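Local coordinates for protein tRNA (cytosine(38)-C(5))-methyltransferase (Schizosaccharomyces pombe, PDB 6FDF) that methylates carbon 5 of cytosine 38 in the anticodon loop of tRNA(Asp), and to a lower level in tRNA(Glu), using S-adenosyl-L-methionine, at residues A[258-263]-A[274-279]. Sequence-based numbering, arbitrary orientation. Where two conformers were deposited one is given.
Sequences QMSDHE and MALQLR
With CG anti to the backbone N (chi1 169°) and CD anti in turn, the side chain of Gln-258 runs out extended and lays its amide against the tip of Leu-276, whose CD2 lies 3.6 Å from Gln-258 OE1. The amide nitrogen bridges two carbonyls of its own loop: NE2 reaches His-262 O at 2.9 Å, in the carbonyl plane and on a lone pair, and Ser-260 O at 3.1 Å, from above the carbonyl plane. OE1 accepts from Thr-265, at the start of helix 265-272, so both ends of the amide are engaged and its rotation is fixed. An alanine here would probably leave the carbonyls of Ser-260 and His-262 without this donor, open a gap beside Leu-276 and free the loop to shift.

Gln-258 and Leu-278 form an antiparallel non-hydrogen-bonded pair in the small three-stranded sheet of strands 231-232, 256-258 and 278-279, separate from the seven-stranded Rossmann-like sheet of the methyltransferase and probably part of the smaller, target-recognition region of this C5-methyltransferase; helix 265-272 lies in the connection between the last two strands. Past the pair, Met-259 N donates to Gln-277 O (3.1 Å), and Ser-260 N to Leu-276 O (3.2 Å, 160° at the hydrogen), carrying backbone bonds beyond the strand end. Ser-260 OG and His-262 ND1 are hydrogen-bonded at 2.7 Å, in the plane of the imidazole, which helps hold the ring where CE1 meets Ala-275 O at its edge, 3.4 Å away. Met-259 and Arg-279 cross at about a right angle, SD sitting 3.4 Å from Arg-279 NE at the guanidinium edge. That guanidinium also forms a salt bridge with Glu-285 and a cation-pi contact with Trp-212, which touches Met-259 as well.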
ATOM      1  N   GLN A 258      -6.088  -1.359 -23.362  1.00 35.66           N
ATOM      2  CA  GLN A 258      -6.546  -1.314 -24.746  1.00 36.35           C
ATOM      3  C   GLN A 258      -8.029  -0.962 -24.769  1.00 38.32           C
ATOM      4  O   GLN A 258      -8.854  -1.706 -24.227  1.00 40.48           O
ATOM      5  CB  GLN A 258      -6.318  -2.655 -25.435  1.00 34.48           C
ATOM      6  CG  GLN A 258      -7.012  -2.779 -26.790  1.00 35.80           C
ATOM      7  CD  GLN A 258      -6.854  -4.160 -27.407  1.00 39.89           C
ATOM      8  OE1 GLN A 258      -5.875  -4.860 -27.155  1.00 41.34           O
ATOM      9  NE2 GLN A 258      -7.822  -4.554 -28.228  1.00 41.56           N
ATOM     10  N   MET A 259      -8.369   0.165 -25.396  1.00 35.58           N
ATOM     11  CA  MET A 259      -9.766   0.559 -25.540  1.00 41.77           C
ATOM     12  C   MET A 259     -10.401   0.083 -26.840  1.00 43.71           C
ATOM     13  O   MET A 259     -11.634   0.087 -26.946  1.00 42.16           O
ATOM     14  CB  MET A 259      -9.900   2.079 -25.432  1.00 35.65           C
ATOM     15  CG  MET A 259      -9.533   2.623 -24.057  1.00 37.49           C
ATOM     16  SD  MET A 259     -10.038   4.336 -23.782  1.00 40.01           S
ATOM     17  CE  MET A 259      -8.841   5.218 -24.776  1.00 45.30           C
ATOM     18  N   SER A 260      -9.606  -0.312 -27.832  1.00 42.14           N
ATOM     19  CA  SER A 260     -10.179  -0.831 -29.064  1.00 41.68           C
ATOM     20  C   SER A 260     -10.697  -2.256 -28.855  1.00 40.85           C
ATOM     21  O   SER A 260     -10.429  -2.905 -27.842  1.00 44.27           O
ATOM     22  CB  SER A 260      -9.145  -0.786 -30.186  1.00 43.69           C
ATOM     23  OG  SER A 260      -8.203  -1.836 -30.035  1.00 45.41           O
ATOM     24  N   ASP A 261     -11.444  -2.746 -29.843  0.59 46.78           N
ATOM     25  CA  ASP A 261     -12.101  -4.042 -29.747  0.59 47.84           C
ATOM     26  C   ASP A 261     -11.294  -5.177 -30.365  0.59 49.88           C
ATOM     27  O   ASP A 261     -11.799  -6.304 -30.427  0.59 50.15           O
ATOM     28  CB  ASP A 261     -13.483  -3.984 -30.406  0.59 52.61           C
ATOM     29  CG  ASP A 261     -13.410  -3.683 -31.888  0.59 57.34           C
ATOM     30  OD1 ASP A 261     -12.616  -2.801 -32.279  0.59 62.02           O
ATOM     31  OD2 ASP A 261     -14.148  -4.326 -32.663  0.59 61.65           O
ATOM     32  N   HIS A 262     -10.074  -4.912 -30.835  1.00 46.85           N
ATOM     33  CA  HIS A 262      -9.273  -5.950 -31.478  1.00 50.66           C
ATOM     34  C   HIS A 262      -9.112  -7.153 -30.556  1.00 50.28           C
ATOM     35  O   HIS A 262      -8.695  -7.015 -29.404  1.00 49.14           O
ATOM     36  CB  HIS A 262      -7.897  -5.407 -31.871  1.00 52.51           C
ATOM     37  CG  HIS A 262      -7.942  -4.275 -32.849  1.00 44.55           C
ATOM     38  ND1 HIS A 262      -8.039  -2.957 -32.459  1.00 44.88           N
ATOM     39  CD2 HIS A 262      -7.899  -4.263 -34.203  1.00 47.51           C
ATOM     40  CE1 HIS A 262      -8.056  -2.182 -33.529  1.00 41.61           C
ATOM     41  NE2 HIS A 262      -7.971  -2.951 -34.600  1.00 47.41           N
ATOM     42  N   GLU A 263      -9.458  -8.338 -31.065  0.59 48.96           N
ATOM     43  CA  GLU A 263      -9.297  -9.549 -30.269  0.59 56.28           C
ATOM     44  C   GLU A 263      -7.838  -9.987 -30.197  0.59 57.87           C
ATOM     45  O   GLU A 263      -7.379 -10.450 -29.146  0.59 59.45           O
ATOM     46  CB  GLU A 263     -10.167 -10.673 -30.837  0.59 62.54           C
ATOM     47  CG  GLU A 263     -11.651 -10.342 -30.885  0.59 65.09           C
ATOM     48  CD  GLU A 263     -12.493 -11.489 -31.414  0.59 71.75           C
ATOM     49  OE1 GLU A 263     -12.091 -12.657 -31.232  0.59 77.41           O
ATOM     50  OE2 GLU A 263     -13.557 -11.222 -32.012  0.59 73.89           O
ATOM     51  N   MET A 274      -1.033   2.209 -32.760  1.00 41.70           N
ATOM     52  CA  MET A 274      -1.856   3.329 -32.316  1.00 44.45           C
ATOM     53  C   MET A 274      -3.345   3.034 -32.438  1.00 42.55           C
ATOM     54  O   MET A 274      -4.149   3.679 -31.758  1.00 42.74           O
ATOM     55  CB  MET A 274      -1.508   4.595 -33.102  1.00 46.80           C
ATOM     56  CG  MET A 274      -0.066   5.045 -32.935  1.00 43.70           C
ATOM     57  SD  MET A 274       0.423   5.102 -31.204  1.00 48.09           S
ATOM     58  CE  MET A 274      -0.519   6.517 -30.647  1.00 40.29           C
ATOM     59  N   ALA A 275      -3.731   2.074 -33.279  1.00 38.77           N
ATOM     60  CA  ALA A 275      -5.138   1.731 -33.440  1.00 43.21           C
ATOM     61  C   ALA A 275      -5.682   0.921 -32.272  1.00 41.07           C
ATOM     62  O   ALA A 275      -6.897   0.707 -32.195  1.00 43.57           O
ATOM     63  CB  ALA A 275      -5.345   0.955 -34.741  1.00 48.79           C
ATOM     64  N   LEU A 276      -4.816   0.467 -31.367  1.00 37.73           N
ATOM     65  CA  LEU A 276      -5.257  -0.205 -30.155  1.00 37.42           C
ATOM     66  C   LEU A 276      -5.851   0.754 -29.136  1.00 39.36           C
ATOM     67  O   LEU A 276      -6.451   0.288 -28.160  1.00 38.78           O
ATOM     68  CB  LEU A 276      -4.090  -0.958 -29.515  1.00 38.28           C
ATOM     69  CG  LEU A 276      -3.628  -2.198 -30.280  1.00 41.72           C
ATOM     70  CD1 LEU A 276      -2.302  -2.700 -29.722  1.00 42.33           C
ATOM     71  CD2 LEU A 276      -4.695  -3.284 -30.222  1.00 40.04           C
ATOM     72  N   GLN A 277      -5.693   2.065 -29.334  1.00 36.04           N
ATOM     73  CA  GLN A 277      -6.247   3.072 -28.428  1.00 37.56           C
ATOM     74  C   GLN A 277      -5.810   2.794 -26.993  1.00 36.21           C
ATOM     75  O   GLN A 277      -6.625   2.672 -26.075  1.00 36.28           O
ATOM     76  CB  GLN A 277      -7.772   3.133 -28.538  1.00 38.67           C
ATOM     77  CG  GLN A 277      -8.293   3.332 -29.949  1.00 43.29           C
ATOM     78  CD  GLN A 277      -9.809   3.382 -30.001  1.00 56.46           C
ATOM     79  OE1 GLN A 277     -10.445   2.583 -30.687  1.00 70.95           O
ATOM     80  NE2 GLN A 277     -10.396   4.318 -29.263  1.00 58.78           N
ATOM     81  N   LEU A 278      -4.495   2.689 -26.808  1.00 33.63           N
ATOM     82  CA  LEU A 278      -3.927   2.367 -25.507  1.00 32.61           C
ATOM     83  C   LEU A 278      -3.852   3.620 -24.649  1.00 34.27           C
ATOM     84  O   LEU A 278      -3.374   4.665 -25.105  1.00 32.67           O
ATOM     85  CB  LEU A 278      -2.531   1.770 -25.682  1.00 33.32           C
ATOM     86  CG  LEU A 278      -2.489   0.459 -26.467  1.00 33.56           C
ATOM     87  CD1 LEU A 278      -1.099   0.218 -27.045  1.00 36.02           C
ATOM     88  CD2 LEU A 278      -2.892  -0.689 -25.568  1.00 36.01           C
ATOM     89  N   ARG A 279      -4.301   3.509 -23.401  1.00 31.53           N
ATOM     90  CA  ARG A 279      -4.208   4.603 -22.448  1.00 30.67           C
ATOM     91  C   ARG A 279      -3.710   4.081 -21.109  1.00 30.31           C
ATOM     92  O   ARG A 279      -3.848   2.897 -20.794  1.00 32.67           O
ATOM     93  CB  ARG A 279      -5.559   5.313 -22.255  1.00 34.23           C
ATOM     94  CG  ARG A 279      -6.635   4.500 -21.524  1.00 36.54           C
ATOM     95  CD  ARG A 279      -7.807   5.425 -21.174  1.00 39.44           C
ATOM     96  NE  ARG A 279      -8.980   4.756 -20.607  1.00 34.03           N
ATOM     97  CZ  ARG A 279      -9.139   4.496 -19.309  1.00 35.64           C
ATOM     98  NH1 ARG A 279      -8.184   4.815 -18.441  1.00 34.06           N
ATOM     99  NH2 ARG A 279     -10.250   3.907 -18.878  1.00 35.24           N
TER